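Local coordinates for protein 3-hydroxy-3-methylglutaryl-CoA lyase (Acinetobacter baumannii, PDB 6NDS) that is a TIM-barrel enzyme of the HMGL-like family and holds a zinc ion and coenzyme A in this structure, at residues D14-G26 with L46-S58. Sequence-based numbering, arbitrary orientation.
Sequences DLLVVQEVSPRDG and LSTMGFSRIEAGS. With ZN (zinc ion), chain H.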
# COMPACT_ATOMS: atom_id res chain seq x y z
N ASP A 14 5.82 18.03 -14.65
CA ASP A 14 5.38 17.45 -13.38
C ASP A 14 4.24 16.45 -13.51
O ASP A 14 4.05 15.62 -12.61
CB ASP A 14 4.90 18.55 -12.41
CG ASP A 14 5.99 19.50 -11.99
OD1 ASP A 14 7.19 19.18 -12.12
OD2 ASP A 14 5.62 20.60 -11.50
N LEU A 15 3.45 16.53 -14.58
CA LEU A 15 2.21 15.76 -14.69
C LEU A 15 2.48 14.26 -14.60
O LEU A 15 3.31 13.73 -15.34
CB LEU A 15 1.52 16.07 -16.02
CG LEU A 15 0.33 15.17 -16.34
CD1 LEU A 15 -0.86 15.59 -15.51
CD2 LEU A 15 -0.04 15.20 -17.82
N LEU A 16 1.77 13.58 -13.71
CA LEU A 16 1.77 12.12 -13.71
C LEU A 16 0.62 11.65 -14.59
O LEU A 16 -0.55 12.00 -14.34
CB LEU A 16 1.68 11.55 -12.29
CG LEU A 16 1.88 10.01 -12.16
CD1 LEU A 16 2.48 9.68 -10.78
CD2 LEU A 16 0.58 9.27 -12.37
N VAL A 17 0.94 10.86 -15.60
CA VAL A 17 0.00 10.45 -16.64
C VAL A 17 -0.58 9.10 -16.24
O VAL A 17 0.08 8.07 -16.39
CB VAL A 17 0.70 10.37 -18.00
CG1 VAL A 17 -0.28 9.94 -19.08
CG2 VAL A 17 1.35 11.72 -18.36
N VAL A 18 -1.83 9.11 -15.77
CA VAL A 18 -2.49 7.89 -15.30
C VAL A 18 -3.14 7.19 -16.48
O VAL A 18 -3.91 7.80 -17.22
CB VAL A 18 -3.53 8.23 -14.22
CG1 VAL A 18 -4.23 6.96 -13.75
CG2 VAL A 18 -2.87 8.95 -13.04
N GLN A 19 -2.83 5.90 -16.67
CA GLN A 19 -3.32 5.11 -17.80
C GLN A 19 -4.13 3.94 -17.25
O GLN A 19 -3.69 3.24 -16.34
CB GLN A 19 -2.15 4.64 -18.68
CG GLN A 19 -1.23 5.82 -19.08
CD GLN A 19 0.01 5.45 -19.85
OE1 GLN A 19 0.49 6.23 -20.67
NE2 GLN A 19 0.58 4.27 -19.57
N GLU A 20 -5.34 3.75 -17.79
CA GLU A 20 -6.32 2.85 -17.18
C GLU A 20 -6.29 1.49 -17.87
O GLU A 20 -6.35 1.42 -19.10
CB GLU A 20 -7.72 3.46 -17.25
CG GLU A 20 -8.85 2.55 -16.72
CD GLU A 20 -8.69 2.18 -15.25
OE1 GLU A 20 -8.26 3.04 -14.43
OE2 GLU A 20 -8.99 1.01 -14.90
N VAL A 21 -6.18 0.41 -17.07
CA VAL A 21 -6.11 -0.93 -17.66
C VAL A 21 -7.15 -1.89 -17.08
O VAL A 21 -7.09 -3.10 -17.35
CB VAL A 21 -4.70 -1.54 -17.51
CG1 VAL A 21 -3.63 -0.62 -18.16
CG2 VAL A 21 -4.36 -1.83 -16.04
N SER A 22 -8.12 -1.41 -16.31
CA SER A 22 -9.09 -2.35 -15.76
C SER A 22 -9.88 -3.15 -16.81
O SER A 22 -10.21 -4.31 -16.51
CB SER A 22 -10.08 -1.68 -14.79
OG SER A 22 -10.88 -0.74 -15.45
N PRO A 23 -10.21 -2.63 -17.99
CA PRO A 23 -10.99 -3.46 -18.93
C PRO A 23 -10.21 -4.63 -19.47
O PRO A 23 -10.82 -5.54 -20.02
CB PRO A 23 -11.36 -2.48 -20.06
CG PRO A 23 -11.27 -1.10 -19.41
CD PRO A 23 -10.08 -1.24 -18.49
N ARG A 24 -8.88 -4.61 -19.36
CA ARG A 24 -8.04 -5.69 -19.86
C ARG A 24 -7.43 -6.45 -18.68
O ARG A 24 -7.84 -7.58 -18.40
CB ARG A 24 -6.97 -5.12 -20.79
CG ARG A 24 -6.22 -6.14 -21.67
CD ARG A 24 -5.18 -6.95 -20.89
NE ARG A 24 -4.10 -6.10 -20.37
CZ ARG A 24 -3.14 -6.55 -19.56
NH1 ARG A 24 -3.12 -7.82 -19.19
NH2 ARG A 24 -2.18 -5.72 -19.14
N ASP A 25 -6.47 -5.85 -17.97
CA ASP A 25 -5.83 -6.55 -16.86
C ASP A 25 -6.85 -6.87 -15.78
O ASP A 25 -6.80 -7.94 -15.17
CB ASP A 25 -4.69 -5.69 -16.30
CG ASP A 25 -3.54 -6.50 -15.77
OD1 ASP A 25 -3.73 -7.68 -15.38
OD2 ASP A 25 -2.42 -5.96 -15.73
N GLY A 26 -7.78 -5.94 -15.54
CA GLY A 26 -8.75 -6.15 -14.48
C GLY A 26 -9.68 -7.31 -14.77
O GLY A 26 -9.94 -8.14 -13.90
N LEU A 46 -15.23 5.11 -18.06
CA LEU A 46 -13.82 5.44 -17.86
C LEU A 46 -13.37 6.54 -18.81
O LEU A 46 -12.55 7.39 -18.45
CB LEU A 46 -12.96 4.19 -18.05
CG LEU A 46 -13.16 3.15 -16.96
CD1 LEU A 46 -12.57 1.82 -17.44
CD2 LEU A 46 -12.50 3.58 -15.65
N SER A 47 -13.92 6.55 -20.03
CA SER A 47 -13.59 7.58 -21.01
C SER A 47 -14.00 8.97 -20.57
O SER A 47 -13.56 9.94 -21.19
CB SER A 47 -14.26 7.30 -22.37
OG SER A 47 -13.63 6.23 -23.05
N THR A 48 -14.84 9.11 -19.54
CA THR A 48 -15.22 10.43 -19.07
C THR A 48 -14.35 10.93 -17.92
O THR A 48 -14.58 12.05 -17.44
CB THR A 48 -16.69 10.46 -18.63
OG1 THR A 48 -16.86 9.71 -17.42
CG2 THR A 48 -17.61 9.89 -19.72
N MET A 49 -13.36 10.14 -17.49
CA MET A 49 -12.65 10.39 -16.24
C MET A 49 -11.35 11.16 -16.41
O MET A 49 -10.78 11.60 -15.40
CB MET A 49 -12.34 9.06 -15.52
CG MET A 49 -13.58 8.31 -15.10
SD MET A 49 -14.47 9.13 -13.79
CE MET A 49 -16.10 8.39 -14.04
N GLY A 50 -10.85 11.31 -17.64
CA GLY A 50 -9.67 12.12 -17.91
C GLY A 50 -8.46 11.36 -18.41
O GLY A 50 -7.43 12.00 -18.66
N PHE A 51 -8.55 10.04 -18.59
CA PHE A 51 -7.40 9.25 -19.04
C PHE A 51 -6.99 9.58 -20.47
O PHE A 51 -7.83 9.76 -21.34
CB PHE A 51 -7.73 7.76 -18.99
CG PHE A 51 -8.18 7.29 -17.63
CD1 PHE A 51 -7.27 7.21 -16.58
CD2 PHE A 51 -9.51 6.95 -17.40
CE1 PHE A 51 -7.69 6.78 -15.32
CE2 PHE A 51 -9.94 6.52 -16.16
CZ PHE A 51 -9.03 6.44 -15.10
N SER A 52 -5.67 9.60 -20.70
CA SER A 52 -5.12 9.73 -22.05
C SER A 52 -5.05 8.41 -22.79
O SER A 52 -5.03 8.40 -24.03
CB SER A 52 -3.72 10.34 -21.98
OG SER A 52 -2.85 9.52 -21.21
N ARG A 53 -4.99 7.29 -22.05
CA ARG A 53 -4.92 5.95 -22.62
C ARG A 53 -5.79 5.03 -21.79
O ARG A 53 -5.77 5.10 -20.56
CB ARG A 53 -3.48 5.41 -22.62
CG ARG A 53 -2.68 5.78 -23.84
CD ARG A 53 -1.25 5.23 -23.78
NE ARG A 53 -0.57 5.32 -25.07
CZ ARG A 53 0.01 6.43 -25.54
NH1 ARG A 53 -0.02 7.56 -24.83
NH2 ARG A 53 0.61 6.42 -26.72
N ILE A 54 -6.57 4.19 -22.47
CA ILE A 54 -7.36 3.14 -21.83
C ILE A 54 -7.06 1.86 -22.59
O ILE A 54 -7.20 1.83 -23.81
CB ILE A 54 -8.87 3.44 -21.85
CG1 ILE A 54 -9.19 4.71 -21.05
CG2 ILE A 54 -9.68 2.24 -21.29
CD1 ILE A 54 -10.65 5.21 -21.19
N GLU A 55 -6.64 0.82 -21.88
CA GLU A 55 -6.44 -0.48 -22.51
C GLU A 55 -7.79 -1.19 -22.48
O GLU A 55 -8.22 -1.69 -21.43
CB GLU A 55 -5.33 -1.27 -21.81
CG GLU A 55 -4.78 -2.41 -22.67
CD GLU A 55 -3.44 -2.93 -22.16
OE1 GLU A 55 -3.43 -3.56 -21.08
OE2 GLU A 55 -2.41 -2.69 -22.82
N ALA A 56 -8.47 -1.19 -23.63
CA ALA A 56 -9.86 -1.62 -23.72
C ALA A 56 -10.04 -3.12 -23.86
O ALA A 56 -11.16 -3.61 -23.71
CB ALA A 56 -10.55 -0.93 -24.90
N GLY A 57 -8.98 -3.87 -24.16
CA GLY A 57 -9.12 -5.31 -24.27
C GLY A 57 -7.86 -5.93 -24.85
O GLY A 57 -6.82 -5.28 -24.99
N SER A 58 -7.99 -7.22 -25.17
CA SER A 58 -6.90 -8.02 -25.71
C SER A 58 -7.37 -8.75 -26.95
O SER A 58 -8.56 -9.04 -27.10
CB SER A 58 -6.41 -9.08 -24.71
OG SER A 58 -5.86 -8.49 -23.56
ZN ZN H . -0.46 -6.61 -15.49
O HOH W 1 -3.69 10.01 -18.71
O HOH W 2 -0.55 8.26 -22.07
O HOH W 3 -12.58 -5.52 -22.28
O HOH W 4 -1.18 -3.06 -19.79
O HOH W 5 -1.23 -8.69 -15.41
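Glu20 lays its CB over the face of the Phe51 ring, a CH-pi contact 3.6 Å from the ring centroid, while Val18 O lies at the ring's edge. From there the Glu20 chain, CG anti to the backbone N (chi1 176°), turns to Leu46, CG meeting CD1 and CD2, and past the bend at chi2 Glu20 OE1 stands 3.5 Å from Phe51 CZ. Glu20 OE2 accepts from Ser22 N (2.9 Å) and Ser22 OG (2.6 Å), which come from opposite faces of the carboxylate; Leu242 N also bonds to OE2 and Thr260 OG1 to OE1, fixing the buried group. Strands 17-20 and 53-58, first and second of the TIM barrel, run parallel here and close the ring of eight. Glu20 N donates to Arg53 O and Glu20 O accepts from Glu55 N (2.9 Å), whereas water 1 links Val18 O to Ser52 N further back. Beyond the strand, Arg24 of the coenzyme A pocket bends at chi2 and chi3 until its NE makes a salt bridge to Glu55 OE1 (2.7 Å); OE1 lies in the guanidinium plane, while NE comes from above the carboxylate plane. Next door Asp25 OD2 binds zinc with His215 and His217.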